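Cell envelope-related transcriptional attenuator domain-containing protein (PDB 4OBM) is of unknown function but belongs to the LytR-CpsA-Psr family, whose better-known members attach glycopolymers to the bacterial cell wall. Local coordinates at residues A[50-58]-A[222-233]; A[109-117]-A[172-181]. All coordinates share one frame; numbering follows the deposited sequence.

How the contacts relate
Contacts 1 and 2 lie side by side in one chain, their centres about 14 Å apart. Contact 1 pairs strand 52-58 with strand 228-230, one of the two outermost strands of the mixed sheet. Contact 2 sets the end of helix 102-112 and the start of strand 115-119 against the C-terminal half of helix 164-181. Along the chain contact 2 is nested inside the loop that contact 1 closes. Helix 164-181 is the bridge between them: Asp178 probably bonds to Ser226 and Val227, and Ser174 packs on Leu55. One helix thus has the main sheet on one flank and the small two-strand sheet on another, a layered alpha/beta build.

Contact 1: residues A[50-58]-A[222-233]; sequences NNTFVLMPY and QNKSSVTDFYIP
Phe53, Val54 and Leu55 pair in parallel with Thr228, Asp229 and Phe230, and the two short strands cross at -29°. Four backbone bonds form the ladder: Phe53 N to Val227 O, Asp229 N to Phe53 O, Leu55 N to Asp229 O and Tyr231 N to Leu55 O. The first is the shortest, with Phe53 N 2.7 Å from Val227 O.

Val227 O also lies in the plane of the Phe53 ring, at its edge, 3.4 Å from Phe53 CD2. Phe53 and Val227 run side by side, pointing the same way. Both also touch Leu220 of helix 213-220.

At the far end rings take over. Pro233 CG sits over one face of the Tyr58 ring in a CH-pi contact, 3.9 Å from the centroid and displaced toward the rim. Met56, a selenomethionine, bends at its third torsion (chi3 70°), which brings its methyl CE against Pro233 CG and to the edge of the Tyr231 ring, near its plane. The Met56 CE to Pro233 CG distance of 3.5 Å is tight. Pro57 CG meets Ile232 CD1 at 3.6 Å, the two side chains crossing at about a right angle.

Before the strands, Lys224 reaches over to the turn at Asn50 and Asn51. Lys224 NZ bonds to Asn51 O at 3.0 Å, from above the carbonyl plane, and only weakly to Asn50 O. A water accepts from Lys224 NZ and also bonds to Thr52 OG1. The side-chain amide of Asn51 is held by Thr219.

Segment 222-233, 164 residues later, thus adds by this ladder an outermost parallel strand beside strand 52-58, whose other neighbour is antiparallel strand 40-47. Side chains fasten both ends, so the register does not rest on the three bridged pairs alone.

Contact 2: residues A[109-117]-A[172-181]; sequences FDMVGNTTL and VISSFIDQNF
Phe109 turns the edge of its ring to the face of Phe176 in a T-shaped pair. The centroids are 5.0 Å apart and the planes stand at 80°. Phe109 CD1 does the touching, above the Phe176 ring and offset toward its rim. Phe176 has CG anti to its own backbone N (chi1 172°), and the ring extends from its helix toward the 109-117 chain. In the plane of that ring, at its edge, lie Thr115 OG1, 3.3 Å from Phe176 CD1, and Gly113 O. Val112 CB approaches the same ring obliquely, 3.6 Å from Phe176 CZ.

Two amides hold the backbone beside these rings. Gln179 lies along Thr116 and forms a pair of bonds with one residue: Gln179 OE1 accepts from Thr116 N at 2.7 Å, and Gln179 NE2 donates to Thr116 O at 3.1 Å. Thr116 N lies on a lone pair of Gln179 OE1, and Gln179 NE2 on one of Thr116 O; held at both ends, the amide has its rotation fixed. It bonds Thr116 as a neighbouring strand would, on the edge facing away from strand 141-143. Asn180 ND2 gives one bond to Asn114 O, 3.2 Å away and approached from above the carbonyl plane, and another to Phe176 O in its own helix.

Gly113 leaves the helix with a positive phi of 145°, and its CA lies next to Asn180 OD1. Leu117 CD1 meets Val172 CG1 at 3.9 Å, and its other methyl rests on Ser175 CB.

Around this packing, helix 145-152 brings Met148 against Thr115, Val172 and Phe176. Helix 186-199 brings Tyr192 against Val112 and Phe181. Strand 115-119 pairs on its other side with strand 141-143, through Thr115 with Phe143 and Leu117 with Gln141.

Contact 1: residues A[50-58]-A[222-233]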
loop_
_atom_site.group_PDB
_atom_site.type_symbol
_atom_site.label_atom_id
_atom_site.label_comp_id
_atom_site.label_asym_id
_atom_site.label_seq_id
_atom_site.Cartn_x
_atom_site.Cartn_y
_atom_site.Cartn_z
ATOM N N ASN A 50 8.115 -14.778 -4.745
ATOM C CA ASN A 50 7.096 -15.240 -3.804
ATOM C C ASN A 50 5.653 -15.026 -4.307
ATOM O O ASN A 50 4.713 -15.440 -3.623
ATOM C CB ASN A 50 7.280 -14.527 -2.460
ATOM C CG ASN A 50 8.393 -15.092 -1.620
ATOM O OD1 ASN A 50 9.575 -14.949 -1.932
ATOM N ND2 ASN A 50 8.035 -15.728 -0.514
ATOM N N ASN A 51 5.476 -14.408 -5.500
ATOM C CA ASN A 51 4.163 -14.098 -6.091
ATOM C C ASN A 51 3.276 -13.410 -5.041
ATOM O O ASN A 51 2.116 -13.786 -4.839
ATOM C CB ASN A 51 3.478 -15.357 -6.679
ATOM C CG ASN A 51 4.144 -15.930 -7.902
ATOM O OD1 ASN A 51 4.700 -17.030 -7.875
ATOM N ND2 ASN A 51 4.084 -15.213 -9.012
ATOM N N THR A 52 3.858 -12.437 -4.329
ATOM C CA THR A 52 3.150 -11.720 -3.275
ATOM C C THR A 52 3.396 -10.212 -3.373
ATOM O O THR A 52 4.379 -9.753 -3.963
ATOM C CB THR A 52 3.499 -12.286 -1.863
ATOM O OG1 THR A 52 2.460 -11.922 -0.947
ATOM C CG2 THR A 52 4.856 -11.814 -1.328
ATOM N N PHE A 53 2.464 -9.465 -2.785
ATOM C CA PHE A 53 2.484 -8.021 -2.636
ATOM C C PHE A 53 2.538 -7.753 -1.130
ATOM O O PHE A 53 1.663 -8.227 -0.414
ATOM C CB PHE A 53 1.246 -7.398 -3.311
ATOM C CG PHE A 53 1.233 -7.537 -4.814
ATOM C CD1 PHE A 53 1.826 -6.568 -5.627
ATOM C CD2 PHE A 53 0.611 -8.624 -5.426
ATOM C CE1 PHE A 53 1.790 -6.683 -7.025
ATOM C CE2 PHE A 53 0.595 -8.747 -6.826
ATOM C CZ PHE A 53 1.176 -7.769 -7.616
ATOM N N VAL A 54 3.605 -7.097 -0.639
ATOM C CA VAL A 54 3.796 -6.818 0.796
ATOM C C VAL A 54 3.406 -5.368 1.072
ATOM O O VAL A 54 3.966 -4.446 0.468
ATOM C CB VAL A 54 5.242 -7.125 1.277
ATOM C CG1 VAL A 54 5.391 -6.904 2.786
ATOM C CG2 VAL A 54 5.655 -8.546 0.902
ATOM N N LEU A 55 2.462 -5.164 1.980
ATOM C CA LEU A 55 2.050 -3.807 2.339
ATOM C C LEU A 55 2.686 -3.406 3.649
ATOM O O LEU A 55 2.774 -4.229 4.546
ATOM C CB LEU A 55 0.519 -3.664 2.443
ATOM C CG LEU A 55 -0.326 -4.110 1.242
ATOM C CD1 LEU A 55 -1.714 -4.528 1.692
ATOM C CD2 LEU A 55 -0.427 -3.002 0.207
HETATM N N MSE A 56 3.139 -2.153 3.758
HETATM C CA MSE A 56 3.721 -1.598 4.985
HETATM C C MSE A 56 3.131 -0.248 5.260
HETATM O O MSE A 56 3.556 0.713 4.626
HETATM C CB MSE A 56 5.258 -1.491 4.931
HETATM C CG MSE A 56 5.895 -2.771 5.314
HETATM SE SE MSE A 56 7.790 -2.685 5.330
HETATM C CE MSE A 56 8.104 -1.605 6.780
ATOM N N PRO A 57 2.190 -0.139 6.215
ATOM C CA PRO A 57 1.619 1.171 6.517
ATOM C C PRO A 57 2.450 1.895 7.588
ATOM O O PRO A 57 3.203 1.277 8.335
ATOM C CB PRO A 57 0.208 0.822 7.008
ATOM C CG PRO A 57 0.383 -0.507 7.676
ATOM C CD PRO A 57 1.601 -1.188 7.085
ATOM N N TYR A 58 2.326 3.208 7.632
ATOM C CA TYR A 58 3.053 4.085 8.551
ATOM C C TYR A 58 2.118 5.152 9.049
ATOM O O TYR A 58 1.358 5.687 8.243
ATOM C CB TYR A 58 4.237 4.761 7.817
ATOM C CG TYR A 58 5.316 3.808 7.369
ATOM C CD1 TYR A 58 5.255 3.191 6.123
ATOM C CD2 TYR A 58 6.443 3.582 8.154
ATOM C CE1 TYR A 58 6.229 2.280 5.721
ATOM C CE2 TYR A 58 7.449 2.714 7.738
ATOM C CZ TYR A 58 7.328 2.051 6.527
ATOM O OH TYR A 58 8.353 1.257 6.083
ATOM N N GLN A 222 -2.182 -17.092 -10.796
ATOM C CA GLN A 222 -1.829 -18.294 -10.035
ATOM C C GLN A 222 -3.036 -18.737 -9.194
ATOM O O GLN A 222 -3.910 -17.921 -8.873
ATOM C CB GLN A 222 -0.583 -18.065 -9.146
ATOM C CG GLN A 222 0.691 -17.641 -9.907
ATOM C CD GLN A 222 1.128 -18.648 -10.953
ATOM O OE1 GLN A 222 1.535 -19.774 -10.641
ATOM N NE2 GLN A 222 1.045 -18.265 -12.224
ATOM N N ASN A 223 -3.105 -20.029 -8.874
ATOM C CA ASN A 223 -4.199 -20.604 -8.097
ATOM C C ASN A 223 -3.995 -20.298 -6.610
ATOM O O ASN A 223 -3.715 -21.196 -5.818
ATOM C CB ASN A 223 -4.291 -22.123 -8.357
ATOM C CG ASN A 223 -5.611 -22.738 -7.948
ATOM O OD1 ASN A 223 -6.697 -22.181 -8.186
ATOM N ND2 ASN A 223 -5.548 -23.925 -7.361
ATOM N N LYS A 224 -4.111 -19.019 -6.241
ATOM C CA LYS A 224 -3.911 -18.573 -4.872
ATOM C C LYS A 224 -5.144 -17.894 -4.308
ATOM O O LYS A 224 -5.818 -17.140 -5.013
ATOM C CB LYS A 224 -2.722 -17.601 -4.789
ATOM C CG LYS A 224 -1.352 -18.259 -4.690
ATOM C CD LYS A 224 -0.239 -17.210 -4.598
ATOM C CE LYS A 224 0.521 -17.266 -3.298
ATOM N NZ LYS A 224 1.395 -16.074 -3.107
ATOM N N SER A 225 -5.420 -18.138 -3.018
ATOM C CA SER A 225 -6.508 -17.472 -2.304
ATOM C C SER A 225 -6.043 -16.082 -1.902
ATOM O O SER A 225 -6.862 -15.175 -1.722
ATOM C CB SER A 225 -6.925 -18.278 -1.080
ATOM O OG SER A 225 -7.477 -19.513 -1.498
ATOM N N SER A 226 -4.708 -15.916 -1.777
ATOM C CA SER A 226 -4.104 -14.643 -1.407
ATOM C C SER A 226 -2.769 -14.382 -2.114
ATOM O O SER A 226 -1.916 -15.269 -2.226
ATOM C CB SER A 226 -3.903 -14.571 0.099
ATOM O OG SER A 226 -3.480 -13.280 0.497
ATOM N N VAL A 227 -2.597 -13.127 -2.555
ATOM C CA VAL A 227 -1.368 -12.626 -3.171
ATOM C C VAL A 227 -0.829 -11.477 -2.290
ATOM O O VAL A 227 0.000 -10.679 -2.727
ATOM C CB VAL A 227 -1.553 -12.200 -4.659
ATOM C CG1 VAL A 227 -1.873 -13.408 -5.540
ATOM C CG2 VAL A 227 -2.603 -11.092 -4.803
ATOM N N THR A 228 -1.303 -11.393 -1.046
ATOM C CA THR A 228 -0.856 -10.308 -0.177
ATOM C C THR A 228 -0.305 -10.800 1.158
ATOM O O THR A 228 -0.509 -11.941 1.579
ATOM C CB THR A 228 -1.964 -9.244 0.038
ATOM O OG1 THR A 228 -3.186 -9.847 0.460
ATOM C CG2 THR A 228 -2.203 -8.410 -1.191
ATOM N N ASP A 229 0.447 -9.896 1.782
ATOM C CA ASP A 229 1.085 -9.970 3.075
ATOM C C ASP A 229 1.282 -8.551 3.566
ATOM O O ASP A 229 1.197 -7.607 2.784
ATOM C CB ASP A 229 2.422 -10.718 2.991
ATOM C CG ASP A 229 2.277 -12.213 3.112
ATOM O OD1 ASP A 229 2.129 -12.702 4.255
ATOM O OD2 ASP A 229 2.315 -12.902 2.064
ATOM N N PHE A 230 1.516 -8.393 4.862
ATOM C CA PHE A 230 1.780 -7.090 5.432
ATOM C C PHE A 230 2.647 -7.216 6.659
ATOM O O PHE A 230 2.605 -8.225 7.360
ATOM C CB PHE A 230 0.482 -6.297 5.740
ATOM C CG PHE A 230 -0.387 -6.794 6.868
ATOM C CD1 PHE A 230 -0.091 -6.473 8.188
ATOM C CD2 PHE A 230 -1.555 -7.497 6.607
ATOM C CE1 PHE A 230 -0.913 -6.910 9.236
ATOM C CE2 PHE A 230 -2.377 -7.938 7.651
ATOM C CZ PHE A 230 -2.054 -7.640 8.960
ATOM N N TYR A 231 3.436 -6.172 6.898
ATOM C CA TYR A 231 4.261 -5.960 8.075
ATOM C C TYR A 231 3.869 -4.596 8.674
ATOM O O TYR A 231 3.677 -3.629 7.927
ATOM C CB TYR A 231 5.769 -6.030 7.757
ATOM C CG TYR A 231 6.590 -5.743 8.991
ATOM C CD1 TYR A 231 6.682 -6.676 10.018
ATOM C CD2 TYR A 231 7.137 -4.482 9.207
ATOM C CE1 TYR A 231 7.325 -6.374 11.213
ATOM C CE2 TYR A 231 7.782 -4.168 10.401
ATOM C CZ TYR A 231 7.881 -5.122 11.398
ATOM O OH TYR A 231 8.531 -4.846 12.570
ATOM N N ILE A 232 3.749 -4.518 10.012
ATOM C CA ILE A 232 3.382 -3.254 10.651
ATOM C C ILE A 232 4.603 -2.686 11.408
ATOM O O ILE A 232 4.951 -3.169 12.482
ATOM C CB ILE A 232 2.112 -3.343 11.543
ATOM C CG1 ILE A 232 0.953 -4.126 10.855
ATOM C CG2 ILE A 232 1.671 -1.950 12.071
ATOM C CD1 ILE A 232 -0.032 -3.315 9.960
ATOM N N PRO A 233 5.234 -1.627 10.856
ATOM C CA PRO A 233 6.353 -0.974 11.560
ATOM C C PRO A 233 5.919 -0.447 12.940
ATOM O O PRO A 233 4.920 0.276 13.061
ATOM C CB PRO A 233 6.770 0.154 10.600
ATOM C CG PRO A 233 6.168 -0.205 9.285
ATOM C CD PRO A 233 4.916 -0.936 9.588
HETATM O O HOH W 1 0.989 -14.583 -0.746
#

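Contact 2: residues A[109-117]-A[172-181]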
loop_
_atom_site.group_PDB
_atom_site.type_symbol
_atom_site.label_atom_id
_atom_site.label_comp_id
_atom_site.label_asym_id
_atom_site.label_seq_id
_atom_site.Cartn_x
_atom_site.Cartn_y
_atom_site.Cartn_z
ATOM N N PHE A 109 -11.787 2.198 -6.111
ATOM C CA PHE A 109 -12.582 1.128 -5.494
ATOM C C PHE A 109 -13.877 0.842 -6.272
ATOM O O PHE A 109 -14.281 -0.308 -6.380
ATOM C CB PHE A 109 -12.970 1.499 -4.041
ATOM C CG PHE A 109 -11.907 1.653 -2.974
ATOM C CD1 PHE A 109 -10.831 0.775 -2.906
ATOM C CD2 PHE A 109 -12.050 2.599 -1.964
ATOM C CE1 PHE A 109 -9.872 0.899 -1.900
ATOM C CE2 PHE A 109 -11.107 2.703 -0.940
ATOM C CZ PHE A 109 -10.023 1.855 -0.916
ATOM N N ASP A 110 -14.556 1.905 -6.742
ATOM C CA ASP A 110 -15.829 1.842 -7.473
ATOM C C ASP A 110 -15.652 1.163 -8.842
ATOM O O ASP A 110 -16.530 0.460 -9.326
ATOM C CB ASP A 110 -16.380 3.270 -7.662
ATOM C CG ASP A 110 -17.775 3.299 -8.243
ATOM O OD1 ASP A 110 -18.735 3.050 -7.486
ATOM O OD2 ASP A 110 -17.903 3.533 -9.457
HETATM N N MSE A 111 -14.502 1.397 -9.442
HETATM C CA MSE A 111 -14.090 0.886 -10.726
HETATM C C MSE A 111 -13.668 -0.584 -10.623
HETATM O O MSE A 111 -14.089 -1.392 -11.454
HETATM C CB MSE A 111 -12.918 1.757 -11.201
HETATM C CG MSE A 111 -12.504 1.537 -12.620
HETATM SE SE MSE A 111 -10.828 2.439 -12.887
HETATM C CE MSE A 111 -10.967 2.665 -14.733
ATOM N N VAL A 112 -12.855 -0.928 -9.614
ATOM C CA VAL A 112 -12.283 -2.278 -9.463
ATOM C C VAL A 112 -13.337 -3.306 -8.954
ATOM O O VAL A 112 -13.456 -4.397 -9.530
ATOM C CB VAL A 112 -10.994 -2.271 -8.599
ATOM C CG1 VAL A 112 -10.412 -3.678 -8.443
ATOM C CG2 VAL A 112 -9.949 -1.338 -9.198
ATOM N N GLY A 113 -14.076 -2.954 -7.906
ATOM C CA GLY A 113 -15.110 -3.817 -7.339
ATOM C C GLY A 113 -15.206 -3.676 -5.839
ATOM O O GLY A 113 -14.350 -3.037 -5.219
ATOM N N ASN A 114 -16.263 -4.265 -5.262
ATOM C CA ASN A 114 -16.563 -4.275 -3.831
ATOM C C ASN A 114 -15.656 -5.228 -3.045
ATOM O O ASN A 114 -15.136 -6.185 -3.605
ATOM C CB ASN A 114 -17.999 -4.714 -3.621
ATOM C CG ASN A 114 -19.056 -3.864 -4.274
ATOM O OD1 ASN A 114 -18.932 -2.639 -4.399
ATOM N ND2 ASN A 114 -20.152 -4.499 -4.653
ATOM N N THR A 115 -15.512 -4.997 -1.733
ATOM C CA THR A 115 -14.733 -5.885 -0.871
ATOM C C THR A 115 -15.623 -6.387 0.279
ATOM O O THR A 115 -16.398 -5.612 0.856
ATOM C CB THR A 115 -13.450 -5.188 -0.366
ATOM O OG1 THR A 115 -12.780 -4.577 -1.466
ATOM C CG2 THR A 115 -12.488 -6.155 0.300
ATOM N N THR A 116 -15.509 -7.681 0.596
ATOM C CA THR A 116 -16.234 -8.329 1.688
ATOM C C THR A 116 -15.309 -8.353 2.918
ATOM O O THR A 116 -14.220 -8.920 2.861
ATOM C CB THR A 116 -16.732 -9.706 1.255
ATOM O OG1 THR A 116 -17.766 -9.515 0.295
ATOM C CG2 THR A 116 -17.266 -10.522 2.406
ATOM N N LEU A 117 -15.731 -7.697 4.005
ATOM C CA LEU A 117 -14.932 -7.577 5.234
ATOM C C LEU A 117 -15.721 -7.960 6.464
ATOM O O LEU A 117 -16.914 -7.655 6.558
ATOM C CB LEU A 117 -14.405 -6.134 5.421
ATOM C CG LEU A 117 -13.732 -5.461 4.217
ATOM C CD1 LEU A 117 -13.746 -3.948 4.361
ATOM C CD2 LEU A 117 -12.323 -5.998 4.008
ATOM N N VAL A 172 -7.712 -4.462 5.235
ATOM C CA VAL A 172 -8.779 -4.089 4.299
ATOM C C VAL A 172 -8.207 -3.976 2.853
ATOM O O VAL A 172 -8.826 -4.483 1.917
ATOM C CB VAL A 172 -9.475 -2.786 4.786
ATOM C CG1 VAL A 172 -10.359 -2.171 3.715
ATOM C CG2 VAL A 172 -10.278 -3.046 6.052
ATOM N N ILE A 173 -7.021 -3.360 2.686
ATOM C CA ILE A 173 -6.389 -3.226 1.366
ATOM C C ILE A 173 -5.929 -4.608 0.860
ATOM O O ILE A 173 -6.067 -4.876 -0.342
ATOM C CB ILE A 173 -5.260 -2.129 1.349
ATOM C CG1 ILE A 173 -5.848 -0.712 1.588
ATOM C CG2 ILE A 173 -4.388 -2.158 0.069
ATOM C CD1 ILE A 173 -7.073 -0.272 0.690
ATOM N N SER A 174 -5.446 -5.496 1.767
ATOM C CA SER A 174 -5.053 -6.872 1.421
ATOM C C SER A 174 -6.247 -7.637 0.859
ATOM O O SER A 174 -6.140 -8.315 -0.166
ATOM C CB SER A 174 -4.508 -7.600 2.644
ATOM O OG SER A 174 -3.154 -7.262 2.880
ATOM N N SER A 175 -7.398 -7.491 1.535
ATOM C CA SER A 175 -8.664 -8.115 1.162
ATOM C C SER A 175 -9.143 -7.593 -0.196
ATOM O O SER A 175 -9.570 -8.388 -1.024
ATOM C CB SER A 175 -9.710 -7.863 2.241
ATOM O OG SER A 175 -9.378 -8.513 3.454
ATOM N N PHE A 176 -9.030 -6.281 -0.432
ATOM C CA PHE A 176 -9.387 -5.606 -1.696
ATOM C C PHE A 176 -8.561 -6.140 -2.886
ATOM O O PHE A 176 -9.119 -6.361 -3.961
ATOM C CB PHE A 176 -9.203 -4.070 -1.554
ATOM C CG PHE A 176 -9.360 -3.286 -2.838
ATOM C CD1 PHE A 176 -10.606 -3.158 -3.449
ATOM C CD2 PHE A 176 -8.261 -2.682 -3.441
ATOM C CE1 PHE A 176 -10.744 -2.454 -4.653
ATOM C CE2 PHE A 176 -8.402 -1.992 -4.647
ATOM C CZ PHE A 176 -9.643 -1.872 -5.239
ATOM N N ILE A 177 -7.243 -6.362 -2.679
ATOM C CA ILE A 177 -6.328 -6.870 -3.705
ATOM C C ILE A 177 -6.627 -8.353 -4.000
ATOM O O ILE A 177 -6.665 -8.742 -5.162
ATOM C CB ILE A 177 -4.832 -6.637 -3.336
ATOM C CG1 ILE A 177 -4.487 -5.118 -3.359
ATOM C CG2 ILE A 177 -3.887 -7.428 -4.278
ATOM C CD1 ILE A 177 -3.212 -4.704 -2.573
ATOM N N ASP A 178 -6.818 -9.169 -2.955
ATOM C CA ASP A 178 -7.107 -10.602 -3.085
ATOM C C ASP A 178 -8.459 -10.892 -3.725
ATOM O O ASP A 178 -8.550 -11.800 -4.553
ATOM C CB ASP A 178 -7.061 -11.280 -1.713
ATOM C CG ASP A 178 -5.676 -11.397 -1.124
ATOM O OD1 ASP A 178 -4.689 -11.163 -1.868
ATOM O OD2 ASP A 178 -5.573 -11.785 0.056
ATOM N N GLN A 179 -9.505 -10.160 -3.336
ATOM C CA GLN A 179 -10.850 -10.435 -3.845
ATOM C C GLN A 179 -11.120 -9.898 -5.246
ATOM O O GLN A 179 -12.030 -10.411 -5.911
ATOM C CB GLN A 179 -11.907 -9.872 -2.896
ATOM C CG GLN A 179 -11.982 -10.630 -1.578
ATOM C CD GLN A 179 -12.690 -9.830 -0.530
ATOM O OE1 GLN A 179 -13.613 -9.066 -0.824
ATOM N NE2 GLN A 179 -12.298 -10.018 0.721
ATOM N N ASN A 180 -10.378 -8.868 -5.689
ATOM C CA ASN A 180 -10.649 -8.236 -6.979
ATOM C C ASN A 180 -9.500 -8.253 -7.976
ATOM O O ASN A 180 -9.726 -7.826 -9.106
ATOM C CB ASN A 180 -11.050 -6.790 -6.765
ATOM C CG ASN A 180 -12.319 -6.613 -6.007
ATOM O OD1 ASN A 180 -13.411 -6.898 -6.508
ATOM N ND2 ASN A 180 -12.192 -6.126 -4.783
ATOM N N PHE A 181 -8.281 -8.668 -7.586
ATOM C CA PHE A 181 -7.169 -8.660 -8.551
ATOM C C PHE A 181 -6.740 -10.053 -8.929
ATOM O O PHE A 181 -6.195 -10.222 -10.016
ATOM C CB PHE A 181 -5.954 -7.861 -8.051
ATOM C CG PHE A 181 -6.120 -6.366 -8.118
ATOM C CD1 PHE A 181 -6.881 -5.692 -7.171
ATOM C CD2 PHE A 181 -5.483 -5.625 -9.105
ATOM C CE1 PHE A 181 -7.025 -4.306 -7.227
ATOM C CE2 PHE A 181 -5.613 -4.237 -9.153
ATOM C CZ PHE A 181 -6.385 -3.585 -8.213
#